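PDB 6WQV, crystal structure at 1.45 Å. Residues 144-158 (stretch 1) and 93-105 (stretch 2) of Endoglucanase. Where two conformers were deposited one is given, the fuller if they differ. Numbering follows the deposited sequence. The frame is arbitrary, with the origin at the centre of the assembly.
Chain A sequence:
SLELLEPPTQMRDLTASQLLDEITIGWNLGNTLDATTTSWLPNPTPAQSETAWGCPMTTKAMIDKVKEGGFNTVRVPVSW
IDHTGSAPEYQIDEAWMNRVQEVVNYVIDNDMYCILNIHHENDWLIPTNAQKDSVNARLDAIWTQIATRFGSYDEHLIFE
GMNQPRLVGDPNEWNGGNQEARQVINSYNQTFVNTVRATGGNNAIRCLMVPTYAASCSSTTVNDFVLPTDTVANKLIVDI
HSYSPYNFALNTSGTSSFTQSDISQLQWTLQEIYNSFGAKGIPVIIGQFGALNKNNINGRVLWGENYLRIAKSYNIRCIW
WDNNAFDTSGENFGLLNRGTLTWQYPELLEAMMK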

# COMPACT_ATOMS: atom_id res chain seq x y z
N THR A 144 -7.59 10.28 -13.27
CA THR A 144 -8.44 10.05 -14.44
C THR A 144 -7.75 9.10 -15.41
O THR A 144 -8.38 8.15 -15.92
CB THR A 144 -8.82 11.37 -15.12
OG1 THR A 144 -9.63 12.13 -14.22
CG2 THR A 144 -9.61 11.12 -16.40
N GLN A 145 -6.45 9.29 -15.64
CA GLN A 145 -5.71 8.43 -16.57
C GLN A 145 -5.61 7.00 -16.05
O GLN A 145 -5.77 6.04 -16.82
CB GLN A 145 -4.31 9.00 -16.81
CG GLN A 145 -4.28 10.27 -17.62
CD GLN A 145 -2.90 10.87 -17.68
OE1 GLN A 145 -2.03 10.40 -18.41
NE2 GLN A 145 -2.68 11.92 -16.89
N ILE A 146 -5.28 6.83 -14.77
CA ILE A 146 -5.15 5.48 -14.22
C ILE A 146 -6.51 4.79 -14.22
O ILE A 146 -6.63 3.63 -14.65
CB ILE A 146 -4.54 5.51 -12.81
CG1 ILE A 146 -3.15 6.14 -12.85
CG2 ILE A 146 -4.52 4.10 -12.21
CD1 ILE A 146 -2.60 6.56 -11.48
N ALA A 147 -7.54 5.49 -13.78
CA ALA A 147 -8.85 4.87 -13.65
C ALA A 147 -9.41 4.48 -15.01
O ALA A 147 -10.07 3.44 -15.14
CB ALA A 147 -9.82 5.81 -12.93
N THR A 148 -9.18 5.29 -16.04
CA THR A 148 -9.70 4.92 -17.35
C THR A 148 -8.94 3.73 -17.93
O THR A 148 -9.54 2.84 -18.54
CB THR A 148 -9.73 6.10 -18.32
OG1 THR A 148 -8.42 6.65 -18.50
CG2 THR A 148 -10.63 7.19 -17.80
N ARG A 149 -7.62 3.67 -17.74
CA ARG A 149 -6.88 2.52 -18.27
C ARG A 149 -7.37 1.22 -17.64
O ARG A 149 -7.45 0.19 -18.32
CB ARG A 149 -5.37 2.69 -18.05
CG ARG A 149 -4.56 1.44 -18.40
CD ARG A 149 -4.60 1.12 -19.90
NE ARG A 149 -3.73 1.99 -20.68
CZ ARG A 149 -2.54 1.65 -21.17
NH1 ARG A 149 -2.03 0.44 -20.99
NH2 ARG A 149 -1.85 2.55 -21.85
N PHE A 150 -7.68 1.26 -16.34
CA PHE A 150 -8.00 0.07 -15.56
C PHE A 150 -9.49 -0.07 -15.28
O PHE A 150 -9.88 -0.90 -14.47
CB PHE A 150 -7.17 0.05 -14.27
CG PHE A 150 -5.71 -0.20 -14.50
CD1 PHE A 150 -5.23 -1.50 -14.63
CD2 PHE A 150 -4.82 0.85 -14.64
CE1 PHE A 150 -3.89 -1.73 -14.88
CE2 PHE A 150 -3.47 0.62 -14.88
CZ PHE A 150 -3.01 -0.67 -15.01
N GLY A 151 -10.32 0.69 -15.99
CA GLY A 151 -11.73 0.73 -15.65
C GLY A 151 -12.50 -0.54 -15.94
O GLY A 151 -13.55 -0.76 -15.33
N SER A 152 -11.99 -1.38 -16.85
CA SER A 152 -12.70 -2.59 -17.24
C SER A 152 -12.50 -3.75 -16.27
O SER A 152 -13.22 -4.76 -16.38
CB SER A 152 -12.25 -3.03 -18.64
OG SER A 152 -10.88 -3.38 -18.66
N TYR A 153 -11.56 -3.64 -15.35
CA TYR A 153 -11.27 -4.74 -14.43
C TYR A 153 -12.41 -4.95 -13.44
O TYR A 153 -13.19 -4.04 -13.14
CB TYR A 153 -9.96 -4.45 -13.69
CG TYR A 153 -8.74 -4.59 -14.57
CD1 TYR A 153 -8.50 -3.70 -15.62
CD2 TYR A 153 -7.84 -5.62 -14.38
CE1 TYR A 153 -7.40 -3.85 -16.43
CE2 TYR A 153 -6.73 -5.77 -15.18
CZ TYR A 153 -6.51 -4.88 -16.21
OH TYR A 153 -5.41 -5.01 -17.02
N ASP A 154 -12.53 -6.19 -12.94
CA ASP A 154 -13.63 -6.54 -12.05
C ASP A 154 -13.26 -6.20 -10.60
O ASP A 154 -12.34 -5.42 -10.34
CB ASP A 154 -14.10 -7.99 -12.29
CG ASP A 154 -13.10 -9.04 -11.84
OD1 ASP A 154 -12.19 -8.75 -11.03
OD2 ASP A 154 -13.26 -10.19 -12.30
N GLU A 155 -14.00 -6.77 -9.64
CA GLU A 155 -13.86 -6.40 -8.24
C GLU A 155 -12.52 -6.81 -7.65
O GLU A 155 -12.18 -6.37 -6.54
CB GLU A 155 -15.01 -6.99 -7.41
CG GLU A 155 -14.93 -8.49 -7.17
CD GLU A 155 -15.37 -9.34 -8.35
OE1 GLU A 155 -15.79 -8.79 -9.39
OE2 GLU A 155 -15.28 -10.58 -8.24
N HIS A 156 -11.74 -7.62 -8.36
CA HIS A 156 -10.45 -8.02 -7.83
C HIS A 156 -9.45 -6.88 -7.85
O HIS A 156 -8.44 -6.95 -7.14
CB HIS A 156 -9.88 -9.21 -8.60
CG HIS A 156 -10.60 -10.49 -8.32
ND1 HIS A 156 -11.73 -10.87 -9.01
CD2 HIS A 156 -10.34 -11.48 -7.44
CE1 HIS A 156 -12.14 -12.04 -8.56
NE2 HIS A 156 -11.31 -12.43 -7.60
N LEU A 157 -9.69 -5.83 -8.63
CA LEU A 157 -8.78 -4.68 -8.67
C LEU A 157 -9.32 -3.56 -7.79
O LEU A 157 -10.47 -3.11 -7.97
CB LEU A 157 -8.56 -4.17 -10.09
CG LEU A 157 -7.54 -3.04 -10.24
CD1 LEU A 157 -6.16 -3.48 -9.77
CD2 LEU A 157 -7.53 -2.58 -11.69
N ILE A 158 -8.50 -3.12 -6.85
CA ILE A 158 -8.79 -2.03 -5.92
C ILE A 158 -7.82 -0.90 -6.23
O ILE A 158 -6.63 -1.13 -6.45
CB ILE A 158 -8.56 -2.55 -4.49
CG1 ILE A 158 -9.51 -3.69 -4.16
CG2 ILE A 158 -8.66 -1.41 -3.47
CD1 ILE A 158 -9.07 -4.51 -2.96
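Stretch 2, residues 93-105: DEAWMNRVQEVVN

Stretch 2 is almost entirely helical. Asp93 stands at the N-cap, where its OD2 accepts a weak bond from Trp96 N at 3.3 Å, and residues 94-105 follow as regular α-helix running on beyond the stretch. This helix lies beside the last turns of helix 144-149 and the loop that follows. The two helices run in broadly the same direction, their axes crossing at -47° and approaching to 11.7 Å. Ile146 lies nearest Met97 and Phe150 nearest Gln101, the register advancing on both chains; after the turns Leu157, at the start of a strand, comes back to Val104, one residue before the Asn105 nearest Tyr153.

The main bump on stretch 1 is Arg149, a knob set in the hollow formed by Glu94, Met97, Asn98 and Gln101. Its chain leaves the helix with chi1 t and then bends through two p torsions. One guanidinium face lies over Met97, with Arg149 CZ 3.4 Å from Met97 CG, while polar groups meet its nitrogens. Arg149 NH1 donates to Gln101 OE1 at 2.8 Å and to Asn98 OD1 at 3.0 Å, both near the guanidinium plane, and Arg149 NH2 forms a salt bridge with Glu94 OE2 at 2.9 Å. A flat cation with several N-H donors suits a pocket having an apolar floor and oxygen-bearing walls.

Met97 is the answering bump from stretch 2. Its CA-to-CB bond points toward stretch 1, and the thioether ends against helix 144-149, where Met97 CE lies 3.8 Å from Gln145 O and 4.2 Å from Ile146 CG1; Met97 SD is 4.0 Å from Phe150 CE2. Phe150, the first residue to leave helical phi/psi, does not point its CA-to-CB bond straight at stretch 2, but with chi1 m the rigid ring comes nearer. The ring meets Gln101 edge-on, Phe150 CZ to Gln101 CA being 3.7 Å, and also touches Val100 (CZ to CG1, 4.0 Å) and Val104 (CE1 to CB, 3.9 Å). The branched valines offer methyl and methine carbons to the apolar ring.

The type I turn from Phe150 to Tyr153 brings a second ring to the helix. Tyr153 CE2 packs 4.1 Å from Val104 CG1, and Leu157 CD1 reaches the same methyl at 4.2 Å. At the polar margin, Tyr153 OH accepts from Gln101 NE2 at 3.0 Å and donates to Asn105 OD1 at 2.6 Å. Gln101 thus uses both ends of its amide, with OE1 serving Arg149 and NE2 serving Tyr153. A water links Gln101 NE2, 3.1 Å from its oxygen, to Arg149 O, 2.9 Å from it.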

# COMPACT_ATOMS: atom_id res chain seq x y z
N ASP A 93 3.55 8.68 -19.22
CA ASP A 93 4.25 7.99 -20.29
C ASP A 93 3.55 6.68 -20.65
O ASP A 93 3.31 5.83 -19.80
CB ASP A 93 5.68 7.72 -19.81
CG ASP A 93 6.55 7.08 -20.86
OD1 ASP A 93 6.68 7.65 -21.96
OD2 ASP A 93 7.14 6.02 -20.55
N GLU A 94 3.23 6.54 -21.94
CA GLU A 94 2.50 5.36 -22.40
C GLU A 94 3.26 4.06 -22.10
O GLU A 94 2.65 3.07 -21.69
CB GLU A 94 2.22 5.47 -23.90
CG GLU A 94 1.37 4.35 -24.46
CD GLU A 94 -0.07 4.44 -24.02
OE1 GLU A 94 -0.42 5.38 -23.26
OE2 GLU A 94 -0.86 3.57 -24.43
N ALA A 95 4.58 4.05 -22.32
CA ALA A 95 5.35 2.84 -22.07
C ALA A 95 5.27 2.44 -20.60
O ALA A 95 5.25 1.24 -20.27
CB ALA A 95 6.80 3.03 -22.49
N TRP A 96 5.24 3.42 -19.70
CA TRP A 96 5.12 3.11 -18.28
C TRP A 96 3.74 2.56 -17.97
O TRP A 96 3.62 1.56 -17.26
CB TRP A 96 5.35 4.38 -17.47
CG TRP A 96 5.29 4.17 -16.00
CD1 TRP A 96 4.37 4.69 -15.13
CD2 TRP A 96 6.20 3.41 -15.20
NE1 TRP A 96 4.65 4.29 -13.85
CE2 TRP A 96 5.78 3.51 -13.87
CE3 TRP A 96 7.34 2.66 -15.50
CZ2 TRP A 96 6.45 2.88 -12.83
CZ3 TRP A 96 8.01 2.04 -14.47
CH2 TRP A 96 7.56 2.16 -13.14
N MET A 97 2.69 3.21 -18.47
CA MET A 97 1.35 2.71 -18.22
C MET A 97 1.21 1.28 -18.72
O MET A 97 0.58 0.45 -18.06
CB MET A 97 0.31 3.63 -18.87
CG MET A 97 -1.13 3.28 -18.52
SD MET A 97 -1.57 3.60 -16.80
CE MET A 97 -2.01 5.34 -16.83
N ASN A 98 1.82 0.97 -19.88
CA ASN A 98 1.75 -0.39 -20.42
C ASN A 98 2.43 -1.38 -19.50
O ASN A 98 1.92 -2.49 -19.28
CB ASN A 98 2.40 -0.45 -21.81
CG ASN A 98 1.59 0.24 -22.89
OD1 ASN A 98 0.42 0.57 -22.69
ND2 ASN A 98 2.21 0.46 -24.04
N ARG A 99 3.59 -1.02 -18.95
CA ARG A 99 4.28 -1.93 -18.05
C ARG A 99 3.49 -2.14 -16.76
O ARG A 99 3.38 -3.26 -16.26
CB ARG A 99 5.69 -1.43 -17.75
CG ARG A 99 6.46 -2.31 -16.77
CD ARG A 99 6.58 -3.74 -17.24
NE ARG A 99 7.26 -4.55 -16.23
CZ ARG A 99 7.24 -5.87 -16.17
NH1 ARG A 99 6.56 -6.58 -17.06
NH2 ARG A 99 7.88 -6.49 -15.20
N VAL A 100 2.94 -1.06 -16.20
CA VAL A 100 2.11 -1.20 -15.00
C VAL A 100 0.98 -2.18 -15.27
O VAL A 100 0.68 -3.06 -14.45
CB VAL A 100 1.58 0.17 -14.53
CG1 VAL A 100 0.61 -0.02 -13.37
CG2 VAL A 100 2.71 1.08 -14.10
N GLN A 101 0.33 -2.06 -16.43
CA GLN A 101 -0.76 -2.98 -16.75
C GLN A 101 -0.27 -4.42 -16.87
O GLN A 101 -0.96 -5.35 -16.43
CB GLN A 101 -1.48 -2.53 -18.01
CG GLN A 101 -2.63 -3.44 -18.39
CD GLN A 101 -3.56 -2.82 -19.40
OE1 GLN A 101 -3.13 -2.06 -20.26
NE2 GLN A 101 -4.84 -3.14 -19.29
N GLU A 102 0.91 -4.62 -17.47
CA GLU A 102 1.48 -5.97 -17.55
C GLU A 102 1.63 -6.59 -16.16
O GLU A 102 1.32 -7.77 -15.96
CB GLU A 102 2.85 -5.92 -18.22
CG GLU A 102 2.87 -5.69 -19.72
CD GLU A 102 4.28 -5.70 -20.33
OE1 GLU A 102 5.27 -5.99 -19.61
OE2 GLU A 102 4.40 -5.43 -21.54
N VAL A 103 2.14 -5.82 -15.20
CA VAL A 103 2.39 -6.34 -13.86
C VAL A 103 1.07 -6.57 -13.13
O VAL A 103 0.89 -7.59 -12.46
CB VAL A 103 3.32 -5.40 -13.08
CG1 VAL A 103 3.42 -5.82 -11.63
CG2 VAL A 103 4.71 -5.37 -13.72
N VAL A 104 0.14 -5.62 -13.23
CA VAL A 104 -1.19 -5.84 -12.68
C VAL A 104 -1.79 -7.13 -13.22
O VAL A 104 -2.38 -7.92 -12.48
CB VAL A 104 -2.10 -4.62 -12.94
CG1 VAL A 104 -3.55 -4.96 -12.64
CG2 VAL A 104 -1.62 -3.45 -12.11
N ASN A 105 -1.61 -7.38 -14.52
CA ASN A 105 -2.19 -8.59 -15.11
C ASN A 105 -1.55 -9.86 -14.57
O ASN A 105 -2.23 -10.89 -14.49
CB ASN A 105 -2.12 -8.54 -16.64
CG ASN A 105 -3.16 -7.64 -17.25
OD1 ASN A 105 -4.14 -7.26 -16.59
ND2 ASN A 105 -2.97 -7.28 -18.50
O HOH W 1 -6.96 -1.31 -20.73